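Local coordinates for OsmC family protein (Rhodothermus marinus, PDB 5CML), which probably hydrolyses carboxylic esters through its alpha/beta-hydrolase esterase domain, the part present here of a longer protein that also carries an OsmC domain, at residues A[35-40]-A[63-69]. Numbering follows the deposited sequence.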
ATOM      1  N   ALA A  35      -0.280  -3.267   0.126  1.00 20.79           N
ATOM      2  CA  ALA A  35       0.710  -3.031   1.176  1.00 20.12           C
ATOM      3  C   ALA A  35       0.165  -1.985   2.124  1.00 21.16           C
ATOM      4  O   ALA A  35      -0.125  -0.879   1.707  1.00 21.81           O
ATOM      5  CB  ALA A  35       1.998  -2.579   0.592  1.00 21.69           C
ATOM      6  N   HIS A  36       0.019  -2.326   3.394  1.00 20.45           N
ATOM      7  CA  HIS A  36      -0.724  -1.451   4.294  1.00 21.26           C
ATOM      8  C   HIS A  36      -0.136  -1.402   5.694  1.00 21.26           C
ATOM      9  O   HIS A  36       0.665  -2.271   6.087  1.00 21.94           O
ATOM     10  CB  HIS A  36      -2.171  -1.925   4.379  1.00 22.42           C
ATOM     11  CG  HIS A  36      -2.305  -3.212   5.113  1.00 24.15           C
ATOM     12  ND1 HIS A  36      -2.468  -3.271   6.479  1.00 25.85           N
ATOM     13  CD2 HIS A  36      -2.235  -4.496   4.683  1.00 24.40           C
ATOM     14  CE1 HIS A  36      -2.512  -4.539   6.853  1.00 25.59           C
ATOM     15  NE2 HIS A  36      -2.368  -5.299   5.784  1.00 24.93           N
ATOM     16  N   CYS A  37      -0.585  -0.411   6.463  1.00 22.01           N
ATOM     17  CA  CYS A  37      -0.124  -0.234   7.836  1.00 22.21           C
ATOM     18  C   CYS A  37      -1.283  -0.304   8.829  1.00 25.19           C
ATOM     19  O   CYS A  37      -1.194   0.250   9.919  1.00 25.28           O
ATOM     20  CB  CYS A  37       0.612   1.100   7.976  1.00 24.11           C
ATOM     21  SG  CYS A  37       2.126   1.174   6.930  1.00 24.90           S
ATOM     22  N   PHE A  38      -2.368  -0.990   8.467  1.00 24.92           N
ATOM     23  CA  PHE A  38      -3.543  -1.017   9.346  1.00 26.02           C
ATOM     24  C   PHE A  38      -3.307  -1.885  10.573  1.00 29.32           C
ATOM     25  O   PHE A  38      -4.059  -1.816  11.529  1.00 29.76           O
ATOM     26  CB  PHE A  38      -4.774  -1.500   8.601  1.00 25.43           C
ATOM     27  CG  PHE A  38      -5.249  -0.537   7.582  1.00 24.50           C
ATOM     28  CD1 PHE A  38      -5.783   0.681   7.968  1.00 25.73           C
ATOM     29  CD2 PHE A  38      -5.147  -0.822   6.239  1.00 24.23           C
ATOM     30  CE1 PHE A  38      -6.217   1.589   7.025  1.00 26.68           C
ATOM     31  CE2 PHE A  38      -5.570   0.088   5.290  1.00 23.88           C
ATOM     32  CZ  PHE A  38      -6.110   1.283   5.682  1.00 25.65           C
ATOM     33  N   THR A  39      -2.243  -2.676  10.548  1.00 29.55           N
ATOM     34  CA  THR A  39      -1.864  -3.483  11.702  1.00 33.79           C
ATOM     35  C   THR A  39      -1.500  -2.609  12.912  1.00 33.57           C
ATOM     36  O   THR A  39      -1.482  -3.095  14.038  1.00 36.64           O
ATOM     37  CB  THR A  39      -0.701  -4.412  11.339  1.00 37.69           C
ATOM     38  OG1 THR A  39      -0.921  -4.929  10.022  1.00 39.73           O
ATOM     39  CG2 THR A  39      -0.614  -5.563  12.298  1.00 39.30           C
ATOM     40  N   CYS A  40      -1.240  -1.324  12.669  1.00 30.79           N
ATOM     41  CA  CYS A  40      -1.020  -0.324  13.728  1.00 30.78           C
ATOM     42  C   CYS A  40      -2.254  -0.078  14.591  1.00 31.19           C
ATOM     43  O   CYS A  40      -2.141   0.432  15.705  1.00 30.68           O
ATOM     44  CB  CYS A  40      -0.571   1.031  13.121  1.00 29.44           C
ATOM     45  SG  CYS A  40       1.083   0.964  12.410  1.00 32.13           S
ATOM     46  N   ARG A  63      -2.832  -9.193   0.848  1.00 20.94           N
ATOM     47  CA  ARG A  63      -2.570  -8.214   1.886  1.00 23.39           C
ATOM     48  C   ARG A  63      -1.191  -8.435   2.445  1.00 22.85           C
ATOM     49  O   ARG A  63      -0.875  -9.515   2.953  1.00 24.60           O
ATOM     50  CB  ARG A  63      -3.602  -8.326   2.994  1.00 23.96           C
ATOM     51  CG  ARG A  63      -4.969  -7.897   2.569  1.00 26.65           C
ATOM     52  CD  ARG A  63      -5.917  -7.958   3.711  1.00 30.55           C
ATOM     53  NE  ARG A  63      -6.528  -9.276   3.876  1.00 32.86           N
ATOM     54  CZ  ARG A  63      -6.549  -9.958   5.015  1.00 33.71           C
ATOM     55  NH1 ARG A  63      -5.930  -9.491   6.104  1.00 33.66           N
ATOM     56  NH2 ARG A  63      -7.176 -11.129   5.053  1.00 34.55           N
ATOM     57  N   PHE A  64      -0.365  -7.406   2.332  1.00 22.61           N
ATOM     58  CA  PHE A  64       0.993  -7.470   2.822  1.00 25.20           C
ATOM     59  C   PHE A  64       1.143  -6.463   3.941  1.00 24.56           C
ATOM     60  O   PHE A  64       0.954  -5.265   3.738  1.00 23.26           O
ATOM     61  CB  PHE A  64       1.981  -7.190   1.699  1.00 28.98           C
ATOM     62  CG  PHE A  64       3.400  -7.217   2.141  1.00 34.96           C
ATOM     63  CD1 PHE A  64       4.088  -8.415   2.206  1.00 40.21           C
ATOM     64  CD2 PHE A  64       4.046  -6.049   2.515  1.00 39.14           C
ATOM     65  CE1 PHE A  64       5.401  -8.450   2.617  1.00 42.12           C
ATOM     66  CE2 PHE A  64       5.367  -6.078   2.930  1.00 41.76           C
ATOM     67  CZ  PHE A  64       6.038  -7.279   2.983  1.00 43.16           C
ATOM     68  N   ASP A  65       1.459  -6.968   5.125  1.00 25.21           N
ATOM     69  CA  ASP A  65       1.618  -6.134   6.309  1.00 26.21           C
ATOM     70  C   ASP A  65       2.962  -5.422   6.297  1.00 25.05           C
ATOM     71  O   ASP A  65       4.007  -6.013   6.597  1.00 26.16           O
ATOM     72  CB  ASP A  65       1.487  -6.995   7.564  1.00 28.66           C
ATOM     73  CG  ASP A  65       1.838  -6.248   8.822  1.00 32.10           C
ATOM     74  OD1 ASP A  65       1.708  -5.002   8.849  1.00 31.90           O
ATOM     75  OD2 ASP A  65       2.243  -6.917   9.792  1.00 35.16           O
ATOM     76  N   PHE A  66       2.919  -4.136   5.973  1.00 23.60           N
ATOM     77  CA  PHE A  66       4.131  -3.351   5.791  1.00 26.93           C
ATOM     78  C   PHE A  66       4.833  -3.089   7.117  1.00 28.07           C
ATOM     79  O   PHE A  66       6.019  -2.771   7.146  1.00 29.84           O
ATOM     80  CB  PHE A  66       3.766  -2.033   5.092  1.00 30.38           C
ATOM     81  CG  PHE A  66       4.943  -1.261   4.606  1.00 35.76           C
ATOM     82  CD1 PHE A  66       5.514  -1.539   3.374  1.00 37.26           C
ATOM     83  CD2 PHE A  66       5.490  -0.260   5.386  1.00 39.26           C
ATOM     84  CE1 PHE A  66       6.636  -0.809   2.928  1.00 38.19           C
ATOM     85  CE2 PHE A  66       6.591   0.469   4.943  1.00 40.35           C
ATOM     86  CZ  PHE A  66       7.154   0.190   3.711  1.00 40.68           C
ATOM     87  N   THR A  67       4.098  -3.216   8.219  1.00 29.60           N
ATOM     88  CA  THR A  67       4.642  -2.884   9.530  1.00 31.50           C
ATOM     89  C   THR A  67       5.511  -3.979  10.120  1.00 34.60           C
ATOM     90  O   THR A  67       6.294  -3.717  11.026  1.00 37.23           O
ATOM     91  CB  THR A  67       3.537  -2.617  10.553  1.00 31.07           C
ATOM     92  OG1 THR A  67       2.946  -3.870  10.909  1.00 33.11           O
ATOM     93  CG2 THR A  67       2.475  -1.657  10.008  1.00 29.61           C
ATOM     94  N   GLY A  68       5.359  -5.210   9.633  1.00 34.59           N
ATOM     95  CA  GLY A  68       6.049  -6.347  10.228  1.00 38.15           C
ATOM     96  C   GLY A  68       5.512  -6.765  11.596  1.00 40.94           C
ATOM     97  O   GLY A  68       6.045  -7.680  12.225  1.00 42.44           O
ATOM     98  N   LEU A  69       4.453  -6.110  12.062  1.00 42.38           N
ATOM     99  CA  LEU A  69       3.881  -6.432  13.369  1.00 45.13           C
ATOM    100  C   LEU A  69       3.165  -7.780  13.361  1.00 50.31           C
ATOM    101  O   LEU A  69       2.932  -8.371  14.417  1.00 52.34           O
ATOM    102  CB  LEU A  69       2.905  -5.336  13.816  1.00 44.19           C
ATOM    103  CG  LEU A  69       3.506  -3.956  14.088  1.00 43.95           C
ATOM    104  CD1 LEU A  69       2.391  -2.908  14.308  1.00 44.76           C
ATOM    105  CD2 LEU A  69       4.456  -4.015  15.284  1.00 44.23           C
TER
HETATM  106  O   HOH W   1      -3.345  -8.078   6.549  1.00 30.51           O
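The ends of strands 30-36 and 59-65 run side by side and parallel. His36 N donates to Phe64 O at 3.1 Å, and Phe66 N donates to His36 O at 2.9 Å. His36 is thus bonded through both its N and O to the residues flanking Asp65. Then 35-40 enters a 3-10 turn at 38-40, and 63-69 makes a type I turn starting at the last strand residue, Asp65, and ending at Gly68. Helix 45-56 links the two strands, giving a beta-alpha-beta unit of the alpha/beta-hydrolase fold. The side chain of Cys37 touches the putative nucleophile elbow and Ser-His-Asp triad. Asp65 OD1 accepts from Thr67 N at 3.0 Å, an Asx turn, and from Thr67 OG1 at 2.7 Å. A weak hydrogen bond of 2.9 Å from Thr39 OG1 to Asp65 OD1 links the 3-10 turn to the strand end. The CG2 methyl of Thr67 packs 3.8 Å from Cys40 SG, and Cys37 SG lies 4.0 Å from Phe66 CD2. The His36 ring leans toward the neighbouring strand, against Phe64 O, Asp65 CA and Arg63 CB; its ND1 accepts from Phe38 N at 3.0 Å. A water bridges His36 NE2 to Arg63 NH1, 3.0 Å from each; Arg63 also forms a salt bridge with Asp21.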